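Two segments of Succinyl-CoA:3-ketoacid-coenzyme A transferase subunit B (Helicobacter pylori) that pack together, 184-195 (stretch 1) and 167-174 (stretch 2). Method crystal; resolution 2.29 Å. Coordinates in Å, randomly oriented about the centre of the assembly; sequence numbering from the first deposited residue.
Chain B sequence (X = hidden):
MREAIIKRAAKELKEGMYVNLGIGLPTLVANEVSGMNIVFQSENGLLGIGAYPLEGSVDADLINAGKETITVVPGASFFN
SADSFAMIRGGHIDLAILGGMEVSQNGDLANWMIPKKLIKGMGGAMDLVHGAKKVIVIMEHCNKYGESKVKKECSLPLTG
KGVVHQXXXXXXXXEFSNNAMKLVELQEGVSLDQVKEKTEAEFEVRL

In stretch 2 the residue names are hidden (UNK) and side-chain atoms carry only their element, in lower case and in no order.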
ATOM      1  N   VAL B 184      21.263  22.454  26.465  1.00 32.04           N
ATOM      2  CA  VAL B 184      20.631  23.749  26.261  1.00 31.16           C
ATOM      3  C   VAL B 184      19.734  24.229  27.398  1.00 32.23           C
ATOM      4  O   VAL B 184      19.264  25.362  27.371  1.00 38.60           O
ATOM      5  CB  VAL B 184      19.863  23.787  24.931  1.00 29.51           C
ATOM      6  CG1 VAL B 184      20.808  23.483  23.789  1.00 30.44           C
ATOM      7  CG2 VAL B 184      18.708  22.782  24.945  1.00 27.18           C
ATOM      8  N   GLU B 185      19.479  23.374  28.381  1.00 29.90           N
ATOM      9  CA  GLU B 185      18.617  23.767  29.492  1.00 33.75           C
ATOM     10  C   GLU B 185      18.881  22.966  30.772  1.00 36.04           C
ATOM     11  O   GLU B 185      19.108  21.756  30.724  1.00 38.23           O
ATOM     12  CB  GLU B 185      17.151  23.642  29.065  1.00 40.16           C
ATOM     13  CG  GLU B 185      16.148  24.372  29.942  1.00 44.99           C
ATOM     14  CD  GLU B 185      14.706  24.189  29.459  1.00 48.11           C
ATOM     15  OE1 GLU B 185      14.478  24.139  28.228  1.00 48.20           O
ATOM     16  OE2 GLU B 185      13.799  24.094  30.312  1.00 49.26           O
ATOM     17  N   LEU B 186      18.812  23.641  31.914  1.00 34.64           N
ATOM     18  CA  LEU B 186      18.833  22.976  33.212  1.00 35.39           C
ATOM     19  C   LEU B 186      17.409  22.951  33.752  1.00 36.91           C
ATOM     20  O   LEU B 186      16.691  23.947  33.653  1.00 38.97           O
ATOM     21  CB  LEU B 186      19.734  23.729  34.200  1.00 33.84           C
ATOM     22  CG  LEU B 186      21.253  23.743  33.982  1.00 31.95           C
ATOM     23  CD1 LEU B 186      21.936  24.728  34.937  1.00 31.97           C
ATOM     24  CD2 LEU B 186      21.847  22.344  34.126  1.00 32.05           C
ATOM     25  N   GLN B 187      16.994  21.816  34.312  1.00 35.70           N
ATOM     26  CA  GLN B 187      15.686  21.729  34.954  1.00 36.44           C
ATOM     27  C   GLN B 187      15.701  22.517  36.263  1.00 41.65           C
ATOM     28  O   GLN B 187      16.768  22.793  36.816  1.00 38.86           O
ATOM     29  CB  GLN B 187      15.287  20.271  35.201  1.00 36.31           C
ATOM     30  CG  GLN B 187      14.949  19.478  33.934  1.00 34.21           C
ATOM     31  CD  GLN B 187      13.482  19.563  33.554  1.00 38.63           C
ATOM     32  OE1 GLN B 187      12.839  20.593  33.748  1.00 40.86           O
ATOM     33  NE2 GLN B 187      12.942  18.469  33.014  1.00 38.05           N
ATOM     34  N   GLU B 188      14.516  22.881  36.747  1.00 49.06           N
ATOM     35  CA  GLU B 188      14.389  23.709  37.946  1.00 52.96           C
ATOM     36  C   GLU B 188      15.093  23.113  39.162  1.00 50.74           C
ATOM     37  O   GLU B 188      14.858  21.962  39.518  1.00 46.49           O
ATOM     38  CB  GLU B 188      12.915  23.964  38.265  1.00 60.37           C
ATOM     39  CG  GLU B 188      12.410  25.328  37.825  1.00 69.94           C
ATOM     40  CD  GLU B 188      12.989  26.458  38.663  1.00 78.44           C
ATOM     41  OE1 GLU B 188      12.597  27.628  38.449  1.00 80.77           O
ATOM     42  OE2 GLU B 188      13.836  26.177  39.538  1.00 80.85           O
ATOM     43  N   GLY B 189      15.955  23.908  39.797  1.00 53.03           N
ATOM     44  CA  GLY B 189      16.643  23.483  41.004  1.00 52.44           C
ATOM     45  C   GLY B 189      17.803  22.534  40.753  1.00 52.19           C
ATOM     46  O   GLY B 189      18.282  21.852  41.669  1.00 48.76           O
ATOM     47  N   VAL B 190      18.254  22.491  39.502  1.00 50.01           N
ATOM     48  CA  VAL B 190      19.375  21.640  39.122  1.00 46.36           C
ATOM     49  C   VAL B 190      20.583  22.484  38.710  1.00 44.03           C
ATOM     50  O   VAL B 190      20.439  23.532  38.074  1.00 41.43           O
ATOM     51  CB  VAL B 190      18.979  20.659  37.995  1.00 43.96           C
ATOM     52  CG1 VAL B 190      20.179  19.826  37.565  1.00 43.58           C
ATOM     53  CG2 VAL B 190      17.842  19.753  38.461  1.00 39.54           C
ATOM     54  N   SER B 191      21.776  22.025  39.073  1.00 42.91           N
ATOM     55  CA  SER B 191      22.986  22.806  38.854  1.00 44.52           C
ATOM     56  C   SER B 191      23.775  22.256  37.684  1.00 40.40           C
ATOM     57  O   SER B 191      23.715  21.061  37.391  1.00 39.52           O
ATOM     58  CB  SER B 191      23.875  22.799  40.096  1.00 47.76           C
ATOM     59  OG  SER B 191      24.699  21.647  40.095  1.00 49.69           O
ATOM     60  N   LEU B 192      24.496  23.135  37.002  1.00 39.11           N
ATOM     61  CA  LEU B 192      25.368  22.711  35.919  1.00 42.18           C
ATOM     62  C   LEU B 192      26.256  21.555  36.374  1.00 45.45           C
ATOM     63  O   LEU B 192      26.410  20.557  35.666  1.00 48.00           O
ATOM     64  CB  LEU B 192      26.221  23.882  35.426  1.00 39.22           C
ATOM     65  CG  LEU B 192      27.235  23.557  34.324  1.00 40.15           C
ATOM     66  CD1 LEU B 192      26.593  22.781  33.188  1.00 37.82           C
ATOM     67  CD2 LEU B 192      27.911  24.821  33.798  1.00 41.32           C
ATOM     68  N   ASP B 193      26.825  21.683  37.565  1.00 45.05           N
ATOM     69  CA  ASP B 193      27.737  20.668  38.082  1.00 50.72           C
ATOM     70  C   ASP B 193      27.054  19.330  38.363  1.00 46.18           C
ATOM     71  O   ASP B 193      27.666  18.274  38.194  1.00 47.61           O
ATOM     72  CB  ASP B 193      28.460  21.173  39.337  1.00 57.65           C
ATOM     73  CG  ASP B 193      29.689  22.009  39.007  1.00 63.81           C
ATOM     74  OD1 ASP B 193      29.712  22.661  37.936  1.00 63.53           O
ATOM     75  OD2 ASP B 193      30.635  22.008  39.821  1.00 68.22           O
ATOM     76  N   GLN B 194      25.803  19.374  38.809  1.00 41.00           N
ATOM     77  CA  GLN B 194      25.036  18.146  39.013  1.00 47.26           C
ATOM     78  C   GLN B 194      24.903  17.376  37.699  1.00 45.41           C
ATOM     79  O   GLN B 194      24.972  16.148  37.673  1.00 48.07           O
ATOM     80  CB  GLN B 194      23.649  18.456  39.589  1.00 54.46           C
ATOM     81  CG  GLN B 194      23.582  18.380  41.106  1.00 63.16           C
ATOM     82  CD  GLN B 194      22.630  19.403  41.709  1.00 68.66           C
ATOM     83  OE1 GLN B 194      21.755  19.938  41.024  1.00 70.18           O
ATOM     84  NE2 GLN B 194      22.804  19.686  43.001  1.00 68.78           N
ATOM     85  N   VAL B 195      24.720  18.109  36.606  1.00 42.24           N
ATOM     86  CA  VAL B 195      24.581  17.493  35.292  1.00 43.95           C
ATOM     87  C   VAL B 195      25.909  16.911  34.807  1.00 45.85           C
ATOM     88  O   VAL B 195      25.961  15.769  34.355  1.00 49.03           O
ATOM     89  CB  VAL B 195      24.033  18.492  34.253  1.00 42.16           C
ATOM     90  CG1 VAL B 195      23.926  17.835  32.892  1.00 44.77           C
ATOM     91  CG2 VAL B 195      22.680  19.010  34.690  1.00 39.00           C
ATOM     92  N   UNK B 167      16.740  15.471  23.933  1.00 32.62           N
ATOM     93  CA  UNK B 167      16.658  14.574  25.077  1.00 34.50           C
ATOM     94  C   UNK B 167      16.277  15.365  26.322  1.00 34.06           C
ATOM     95  O   UNK B 167      16.951  16.326  26.695  1.00 32.90           O
ATOM     96  c   UNK B 167      19.637  12.690  26.819  1.00 27.63           C
ATOM     97  c   UNK B 167      18.195  13.180  26.660  1.00 28.32           C
ATOM     98  c   UNK B 167      17.985  13.835  25.290  1.00 30.51           C
ATOM     99  c   UNK B 167      17.208  12.042  26.887  1.00 28.10           C
ATOM    100  N   UNK B 168      15.177  14.965  26.944  1.00 28.65           N
ATOM    101  CA  UNK B 168      14.690  15.620  28.144  1.00 25.41           C
ATOM    102  C   UNK B 168      14.766  14.644  29.314  1.00 28.46           C
ATOM    103  O   UNK B 168      14.138  13.587  29.283  1.00 29.67           O
ATOM    104  c   UNK B 168      11.658  17.432  26.467  1.00 28.33           C
ATOM    105  c   UNK B 168      12.685  16.717  29.208  1.00 26.46           C
ATOM    106  c   UNK B 168      13.089  16.984  26.740  1.00 25.35           C
ATOM    107  c   UNK B 168      13.223  16.056  27.953  1.00 25.60           C
ATOM    108  N   UNK B 169      15.546  14.986  30.336  1.00 29.52           N
ATOM    109  CA  UNK B 169      15.574  14.196  31.566  1.00 32.45           C
ATOM    110  C   UNK B 169      15.128  15.036  32.774  1.00 32.84           C
ATOM    111  O   UNK B 169      14.775  16.212  32.629  1.00 33.09           O
ATOM    112  c   UNK B 169      16.975  13.587  31.833  1.00 31.42           C
ATOM    113  o   UNK B 169      17.852  14.585  32.374  1.00 32.48           O
ATOM    114  c   UNK B 169      17.565  13.030  30.551  1.00 30.34           C
ATOM    115  N   UNK B 170      15.139  14.433  33.958  1.00 31.71           N
ATOM    116  CA  UNK B 170      14.780  15.148  35.189  1.00 36.10           C
ATOM    117  C   UNK B 170      15.837  16.193  35.571  1.00 37.49           C
ATOM    118  O   UNK B 170      15.606  17.057  36.424  1.00 37.77           O
ATOM    119  o   UNK B 170      15.917  12.443  35.382  1.00 46.33           O
ATOM    120  c   UNK B 170      14.577  14.159  36.343  1.00 36.48           C
ATOM    121  o   UNK B 170      16.315  12.966  37.475  1.00 46.35           O
ATOM    122  c   UNK B 170      15.675  13.111  36.409  1.00 44.18           C
ATOM    123  N   UNK B 171      16.997  16.103  34.930  1.00 36.70           N
ATOM    124  CA  UNK B 171      18.107  17.023  35.182  1.00 40.49           C
ATOM    125  C   UNK B 171      18.171  18.122  34.132  1.00 39.60           C
ATOM    126  O   UNK B 171      18.196  19.307  34.466  1.00 37.21           O
ATOM    127  c   UNK B 171      19.451  16.293  35.268  1.00 38.93           C
ATOM    128  c   UNK B 171      19.578  15.230  36.357  1.00 40.80           C
ATOM    129  c   UNK B 171      19.128  15.787  37.697  1.00 39.88           C
ATOM    130  c   UNK B 171      21.012  14.713  36.438  1.00 42.87           C
ATOM    131  N   UNK B 172      18.235  17.723  32.871  1.00 36.89           N
ATOM    132  CA  UNK B 172      18.480  18.659  31.793  1.00 33.41           C
ATOM    133  C   UNK B 172      17.842  18.363  30.446  1.00 34.76           C
ATOM    134  O   UNK B 172      17.309  17.295  30.205  1.00 33.60           O
ATOM    135  c   UNK B 172      19.959  18.803  31.615  1.00 32.85           C
ATOM    136  N   UNK B 173      17.906  19.363  29.581  1.00 31.11           N
ATOM    137  CA  UNK B 173      17.472  19.245  28.212  1.00 29.61           C
ATOM    138  C   UNK B 173      18.703  19.346  27.314  1.00 31.74           C
ATOM    139  O   UNK B 173      19.498  20.256  27.440  1.00 29.17           O
ATOM    140  c   UNK B 173      16.475  20.329  27.834  1.00 26.70           C
ATOM    141  c   UNK B 173      15.314  20.313  28.767  1.00 27.65           C
ATOM    142  c   UNK B 173      16.027  20.150  26.418  1.00 23.34           C
ATOM    143  N   UNK B 174      18.843  18.391  26.407  1.00 30.50           N
ATOM    144  CA  UNK B 174      19.955  18.343  25.490  1.00 30.17           C
ATOM    145  C   UNK B 174      19.446  18.320  24.065  1.00 32.82           C
ATOM    146  O   UNK B 174      18.371  17.820  23.799  1.00 29.63           O
ATOM    147  c   UNK B 174      20.666  16.333  28.059  1.00 38.23           C
ATOM    148  c   UNK B 174      20.767  17.069  25.682  1.00 33.97           C
ATOM    149  c   UNK B 174      22.511  16.590  29.512  1.00 37.12           C
ATOM    150  c   UNK B 174      22.669  17.319  27.269  1.00 37.31           C
ATOM    151  c   UNK B 174      23.229  17.164  28.498  1.00 36.28           C
ATOM    152  c   UNK B 174      21.229  16.177  29.293  1.00 37.83           C
ATOM    153  c   UNK B 174      21.374  16.916  27.034  1.00 37.46           C
TER

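Position 167 carries four side-chain carbons, forked at the second, and none comes near stretch 1. The fork one carbon beyond CB identifies Leu167.

Position 168 also has four carbons, but the fork lies at CB itself and one arm is two carbons long. The short arm approaches the Gln187 amide. Branching at CB with unequal arms defines Ile168; Ile168 CG2 lies 4.2 Å from Gln187 NE2.

At position 169, CB bears one oxygen and one carbon. The side chain stays clear of stretch 1, yet the backbone O accepts a nearly straight hydrogen bond from Gln187 NE2 at 2.9 Å. The residue is Thr169.

Position 170 holds two carbons, the second carrying two oxygens, a short carboxylate. Its CB points away from stretch 1, and its backbone O lies 3.5 Å from Gln187 CB. This is Asp170.

Four carbons, forked at the second, fill position 171. One branch tip packs on Val190, and CB lies 4.3 Å from Val195 CG2. This is Leu171; stretch 1 covers 89 Å² of the residue, the most in stretch 2, although its CA-to-CB bond points away. Leu171 CD2 lies 4.2 Å from Val190 CG1, and Leu171 N donates to Thr169 OG1 at 3.1 Å.

Position 172 has a single carbon, CB, 3.2 Å from Glu185 O and 4.1 Å from Val195 CG2; it is Ala172. Ala172 N donates to Thr169 OG1 at 3.2 Å, so one hydroxyl oxygen accepts from two successive amides, within the loop between the strand segments.

Position 173 has a CB carrying two carbons and nothing further. CB lies 3.6 Å from Glu185 CB, and one methyl packs on Val184. The residue is Val173, on the same face of the sheet as Glu185; Val173 CG1 lies 4.0 Å from Val184 CG2.

Position 174 shows one carbon followed by a six-carbon ring without a hydroxyl. Its CB points away from stretch 1, but the ring end returns toward Val195. This is Phe174, with CZ 3.9 Å from Val195 CG1 in an oblique approach.

The contact is built on an antiparallel strand pairing. Glu185 and Val173 form the hydrogen-bonded pair, with Val173 N to Glu185 O at 2.9 Å and Glu185 N to Val173 O at 3.3 Å; Val173 O also accepts from Val184 N at 3.0 Å. Gln187 N extends the ladder to Leu171 O at 2.8 Å, and the Gln187 side chain reaches on to Thr169, tying down the loop. Beyond the turn from Gln187 to Val190, the helix begins and Val195 packs against Leu171, Ala172 and Phe174.

Stretch 2 (167-174) LITDLAVF
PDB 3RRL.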